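PDB 4LQ8: Sca-family protein, which is a cytoplasmic rickettsial antigen, represented here by its N-terminal head domain, with a probable role in cell adhesion. Local coordinates for residues K253-E265 with K270-L282. Numbering follows the deposited sequence.
Sequences KDKAVYFTAHYEE and KPQLKEISSPKPL
Thr260 and Ser277 face each other as a hydrogen-bonded pair of an antiparallel beta hairpin, and their hydroxyls also meet, OG1 to OG at 2.7 Å. With chi1 at 76°, Thr260 OG1 lies between its own backbone N and carbonyl carbon, where it also bonds NE2 of the His262 ring; Ser277 OG in turn reaches Tyr149 OH, extending the polar chain of these buried residues to helix 135-155. Lys274 and Glu275 both stand opposite His262 in a classic bulge: His262 O takes a straight bond from Lys274 N (2.8 Å) and a weak one from Glu275 N (3.4 Å). On the other face packing is apolar and close. Leu273 CD1 sits over the centre of the Tyr263 ring, a CH-pi contact 4.0 Å from the centroid, while Ile276 CD1 approaches Phe259 CE1 at 4.1 Å. Toward the turn the contact opens to solvent at Glu265, although Glu264 and Gln272 keep both backbone bonds; from the bulge, the partly exposed Lys274 lays CG 3.9 Å from Glu264 CB while its NZ bonds Gln272 OE1. Strand 258-265 also pairs with strand 236-245, and helices 64-90 and 135-155 pack on the face bearing Thr260, His262 and Ser277, where Glu275 bonds Ser325 and Arg70.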
loop_
_atom_site.group_PDB
_atom_site.type_symbol
_atom_site.label_atom_id
_atom_site.label_comp_id
_atom_site.label_asym_id
_atom_site.label_seq_id
_atom_site.Cartn_x
_atom_site.Cartn_y
_atom_site.Cartn_z
ATOM N N LYS A 253 -6.119 -9.905 13.418
ATOM C CA LYS A 253 -6.383 -8.464 13.454
ATOM C C LYS A 253 -5.209 -7.684 14.042
ATOM O O LYS A 253 -4.916 -6.600 13.549
ATOM C CB LYS A 253 -7.656 -8.168 14.282
ATOM C CG LYS A 253 -8.957 -8.295 13.505
ATOM C CD LYS A 253 -10.158 -8.105 14.433
ATOM C CE LYS A 253 -11.484 -8.059 13.712
ATOM N NZ LYS A 253 -11.923 -9.401 13.241
ATOM N N ASP A 254 -4.538 -8.235 15.079
ATOM C CA ASP A 254 -3.411 -7.578 15.762
ATOM C C ASP A 254 -2.125 -7.460 14.948
ATOM O O ASP A 254 -1.314 -6.592 15.252
ATOM C CB ASP A 254 -3.108 -8.250 17.115
ATOM C CG ASP A 254 -4.017 -7.763 18.237
ATOM O OD1 ASP A 254 -4.100 -6.528 18.445
ATOM O OD2 ASP A 254 -4.670 -8.616 18.891
ATOM N N LYS A 255 -1.925 -8.319 13.948
ATOM C CA LYS A 255 -0.726 -8.347 13.101
ATOM C C LYS A 255 -1.002 -7.892 11.663
ATOM O O LYS A 255 -0.075 -7.805 10.857
ATOM C CB LYS A 255 -0.150 -9.776 13.066
ATOM C CG LYS A 255 0.442 -10.238 14.390
ATOM C CD LYS A 255 1.113 -11.595 14.244
ATOM C CE LYS A 255 1.649 -12.134 15.552
ATOM N NZ LYS A 255 2.857 -11.395 16.014
ATOM N N ALA A 256 -2.270 -7.624 11.347
ATOM C CA ALA A 256 -2.746 -7.306 10.005
ATOM C C ALA A 256 -2.285 -5.991 9.422
ATOM O O ALA A 256 -2.427 -4.945 10.041
ATOM C CB ALA A 256 -4.254 -7.364 9.962
ATOM N N VAL A 257 -1.775 -6.058 8.201
ATOM C CA VAL A 257 -1.419 -4.895 7.379
ATOM C C VAL A 257 -2.183 -5.048 6.075
ATOM O O VAL A 257 -2.684 -6.134 5.794
ATOM C CB VAL A 257 0.085 -4.652 7.200
ATOM C CG1 VAL A 257 0.679 -4.079 8.482
ATOM C CG2 VAL A 257 0.807 -5.917 6.746
ATOM N N TYR A 258 -2.321 -3.968 5.314
ATOM C CA TYR A 258 -3.180 -3.919 4.135
ATOM C C TYR A 258 -2.583 -3.181 2.955
ATOM O O TYR A 258 -1.685 -2.350 3.103
ATOM C CB TYR A 258 -4.480 -3.151 4.519
ATOM C CG TYR A 258 -5.256 -3.760 5.672
ATOM C CD1 TYR A 258 -4.889 -3.517 6.994
ATOM C CD2 TYR A 258 -6.362 -4.567 5.444
ATOM C CE1 TYR A 258 -5.545 -4.142 8.055
ATOM C CE2 TYR A 258 -7.059 -5.160 6.500
ATOM C CZ TYR A 258 -6.636 -4.953 7.802
ATOM O OH TYR A 258 -7.310 -5.512 8.846
ATOM N N PHE A 259 -3.126 -3.487 1.770
ATOM C CA PHE A 259 -2.900 -2.728 0.566
ATOM C C PHE A 259 -4.200 -1.933 0.430
ATOM O O PHE A 259 -5.276 -2.532 0.457
ATOM C CB PHE A 259 -2.656 -3.605 -0.669
ATOM C CG PHE A 259 -2.475 -2.743 -1.900
ATOM C CD1 PHE A 259 -1.288 -2.046 -2.116
ATOM C CD2 PHE A 259 -3.507 -2.598 -2.829
ATOM C CE1 PHE A 259 -1.142 -1.209 -3.230
ATOM C CE2 PHE A 259 -3.350 -1.771 -3.952
ATOM C CZ PHE A 259 -2.172 -1.082 -4.139
ATOM N N THR A 260 -4.120 -0.594 0.381
ATOM C CA THR A 260 -5.326 0.218 0.271
ATOM C C THR A 260 -5.332 0.973 -1.041
ATOM O O THR A 260 -4.270 1.245 -1.580
ATOM C CB THR A 260 -5.557 1.125 1.516
ATOM O OG1 THR A 260 -4.665 2.234 1.471
ATOM C CG2 THR A 260 -5.435 0.361 2.872
ATOM N N ALA A 261 -6.535 1.295 -1.556
ATOM C CA ALA A 261 -6.729 2.027 -2.796
ATOM C C ALA A 261 -7.897 2.990 -2.587
ATOM O O ALA A 261 -8.939 2.612 -2.034
ATOM C CB ALA A 261 -6.994 1.055 -3.953
ATOM N N HIS A 262 -7.681 4.256 -2.969
ATOM C CA HIS A 262 -8.585 5.377 -2.710
ATOM C C HIS A 262 -9.041 6.056 -3.965
ATOM O O HIS A 262 -8.252 6.660 -4.678
ATOM C CB HIS A 262 -7.884 6.340 -1.723
ATOM C CG HIS A 262 -7.356 5.588 -0.546
ATOM N ND1 HIS A 262 -8.202 5.155 0.471
ATOM C CD2 HIS A 262 -6.115 5.088 -0.327
ATOM C CE1 HIS A 262 -7.443 4.452 1.295
ATOM N NE2 HIS A 262 -6.177 4.389 0.853
ATOM N N TYR A 263 -10.322 5.897 -4.270
ATOM C CA TYR A 263 -10.953 6.425 -5.475
ATOM C C TYR A 263 -11.973 7.463 -5.063
ATOM O O TYR A 263 -12.891 7.159 -4.306
ATOM C CB TYR A 263 -11.665 5.303 -6.266
ATOM C CG TYR A 263 -10.786 4.143 -6.690
ATOM C CD1 TYR A 263 -10.471 3.115 -5.801
ATOM C CD2 TYR A 263 -10.332 4.030 -8.005
ATOM C CE1 TYR A 263 -9.737 2.002 -6.214
ATOM C CE2 TYR A 263 -9.589 2.932 -8.422
ATOM C CZ TYR A 263 -9.284 1.923 -7.523
ATOM O OH TYR A 263 -8.534 0.856 -7.935
ATOM N N GLU A 264 -11.806 8.689 -5.536
ATOM C CA GLU A 264 -12.739 9.760 -5.195
ATOM C C GLU A 264 -13.457 10.213 -6.433
ATOM O O GLU A 264 -12.867 10.222 -7.511
ATOM C CB GLU A 264 -12.009 10.947 -4.594
ATOM C CG GLU A 264 -11.321 10.667 -3.276
ATOM C CD GLU A 264 -10.554 11.865 -2.764
ATOM O OE1 GLU A 264 -10.661 12.955 -3.368
ATOM O OE2 GLU A 264 -9.828 11.710 -1.761
ATOM N N GLU A 265 -14.715 10.635 -6.269
ATOM C CA GLU A 265 -15.556 11.150 -7.349
ATOM C C GLU A 265 -14.819 12.264 -8.093
ATOM O O GLU A 265 -14.470 13.280 -7.492
ATOM C CB GLU A 265 -16.900 11.645 -6.780
ATOM C CG GLU A 265 -17.972 11.824 -7.841
ATOM C CD GLU A 265 -19.385 12.093 -7.360
ATOM O OE1 GLU A 265 -19.830 11.430 -6.397
ATOM O OE2 GLU A 265 -20.070 12.930 -7.993
ATOM N N LYS A 270 -17.177 10.015 -12.140
ATOM C CA LYS A 270 -16.587 8.687 -12.021
ATOM C C LYS A 270 -15.518 8.600 -10.921
ATOM O O LYS A 270 -14.776 9.574 -10.735
ATOM C CB LYS A 270 -15.976 8.235 -13.371
ATOM C CG LYS A 270 -16.889 8.372 -14.588
ATOM C CD LYS A 270 -18.184 7.575 -14.491
ATOM C CE LYS A 270 -19.161 7.974 -15.578
ATOM N NZ LYS A 270 -20.564 7.750 -15.145
ATOM N N PRO A 271 -15.391 7.429 -10.226
ATOM C CA PRO A 271 -14.316 7.285 -9.220
ATOM C C PRO A 271 -12.955 7.422 -9.890
ATOM O O PRO A 271 -12.729 6.864 -10.967
ATOM C CB PRO A 271 -14.519 5.870 -8.659
ATOM C CG PRO A 271 -15.911 5.481 -9.057
ATOM C CD PRO A 271 -16.192 6.191 -10.341
ATOM N N GLN A 272 -12.094 8.246 -9.294
ATOM C CA GLN A 272 -10.757 8.538 -9.803
ATOM C C GLN A 272 -9.727 8.088 -8.767
ATOM O O GLN A 272 -9.828 8.489 -7.608
ATOM C CB GLN A 272 -10.630 10.051 -10.075
ATOM C CG GLN A 272 -9.417 10.420 -10.902
ATOM C CD GLN A 272 -9.546 11.786 -11.518
ATOM O OE1 GLN A 272 -9.698 12.800 -10.831
ATOM N NE2 GLN A 272 -9.456 11.842 -12.836
ATOM N N LEU A 273 -8.739 7.268 -9.183
ATOM C CA LEU A 273 -7.708 6.780 -8.274
ATOM C C LEU A 273 -6.813 7.932 -7.805
ATOM O O LEU A 273 -6.073 8.508 -8.602
ATOM C CB LEU A 273 -6.918 5.636 -8.917
ATOM C CG LEU A 273 -5.791 4.982 -8.079
ATOM C CD1 LEU A 273 -6.321 4.402 -6.746
ATOM C CD2 LEU A 273 -5.106 3.892 -8.894
ATOM N N LYS A 274 -6.918 8.290 -6.509
ATOM C CA LYS A 274 -6.176 9.424 -5.940
ATOM C C LYS A 274 -4.997 8.996 -5.093
ATOM O O LYS A 274 -4.047 9.765 -4.898
ATOM C CB LYS A 274 -7.135 10.293 -5.065
ATOM C CG LYS A 274 -8.341 10.886 -5.834
ATOM C CD LYS A 274 -7.963 12.073 -6.700
ATOM C CE LYS A 274 -9.127 12.576 -7.511
ATOM N NZ LYS A 274 -8.723 13.711 -8.384
ATOM N N GLU A 275 -5.094 7.800 -4.510
ATOM C CA GLU A 275 -4.072 7.370 -3.563
ATOM C C GLU A 275 -4.107 5.890 -3.367
ATOM O O GLU A 275 -5.140 5.252 -3.562
ATOM C CB GLU A 275 -4.364 8.053 -2.205
ATOM C CG GLU A 275 -3.155 8.352 -1.346
ATOM C CD GLU A 275 -2.105 9.243 -1.988
ATOM O OE1 GLU A 275 -1.169 8.693 -2.597
ATOM O OE2 GLU A 275 -2.223 10.483 -1.906
ATOM N N ILE A 276 -2.962 5.347 -2.977
ATOM C CA ILE A 276 -2.786 3.960 -2.563
ATOM C C ILE A 276 -1.890 3.982 -1.332
ATOM O O ILE A 276 -1.257 5.005 -1.044
ATOM C CB ILE A 276 -2.232 3.013 -3.666
ATOM C CG1 ILE A 276 -0.761 3.394 -4.078
ATOM C CG2 ILE A 276 -3.189 2.908 -4.872
ATOM C CD1 ILE A 276 -0.042 2.325 -4.979
ATOM N N SER A 277 -1.829 2.870 -0.609
ATOM C CA SER A 277 -0.886 2.726 0.502
ATOM C C SER A 277 -0.591 1.267 0.718
ATOM O O SER A 277 -1.379 0.403 0.325
ATOM C CB SER A 277 -1.412 3.369 1.789
ATOM O OG SER A 277 -2.215 2.493 2.565
ATOM N N SER A 278 0.508 1.004 1.412
ATOM C CA SER A 278 0.901 -0.336 1.811
ATOM C C SER A 278 1.981 -0.227 2.864
ATOM O O SER A 278 2.608 0.834 2.974
ATOM C CB SER A 278 1.417 -1.115 0.600
ATOM O OG SER A 278 2.759 -0.790 0.286
ATOM N N PRO A 279 2.297 -1.329 3.588
ATOM C CA PRO A 279 3.518 -1.326 4.412
ATOM C C PRO A 279 4.736 -1.072 3.503
ATOM O O PRO A 279 4.713 -1.461 2.322
ATOM C CB PRO A 279 3.587 -2.760 4.971
ATOM C CG PRO A 279 2.265 -3.317 4.755
ATOM C CD PRO A 279 1.685 -2.671 3.561
ATOM N N LYS A 280 5.780 -0.416 4.040
ATOM C CA LYS A 280 6.983 -0.064 3.287
ATOM C C LYS A 280 8.270 -0.533 4.000
ATOM O O LYS A 280 8.276 -0.573 5.223
ATOM C CB LYS A 280 7.058 1.478 3.016
ATOM C CG LYS A 280 5.989 2.026 2.054
ATOM C CD LYS A 280 6.046 1.389 0.650
ATOM C CE LYS A 280 5.179 2.080 -0.377
ATOM N NZ LYS A 280 3.749 1.701 -0.260
ATOM N N PRO A 281 9.378 -0.829 3.278
ATOM C CA PRO A 281 9.497 -0.868 1.804
ATOM C C PRO A 281 8.701 -2.070 1.251
ATOM O O PRO A 281 8.591 -3.106 1.905
ATOM C CB PRO A 281 11.019 -1.016 1.588
ATOM C CG PRO A 281 11.474 -1.792 2.779
ATOM C CD PRO A 281 10.633 -1.270 3.927
ATOM N N LEU A 282 8.119 -1.909 0.081
ATOM C CA LEU A 282 7.368 -2.983 -0.569
ATOM C C LEU A 282 8.327 -3.841 -1.431
ATOM O O LEU A 282 9.165 -3.289 -2.135
ATOM C CB LEU A 282 6.266 -2.352 -1.449
ATOM C CG LEU A 282 5.210 -3.285 -2.032
ATOM C CD1 LEU A 282 4.428 -4.007 -0.926
ATOM C CD2 LEU A 282 4.243 -2.513 -2.886
#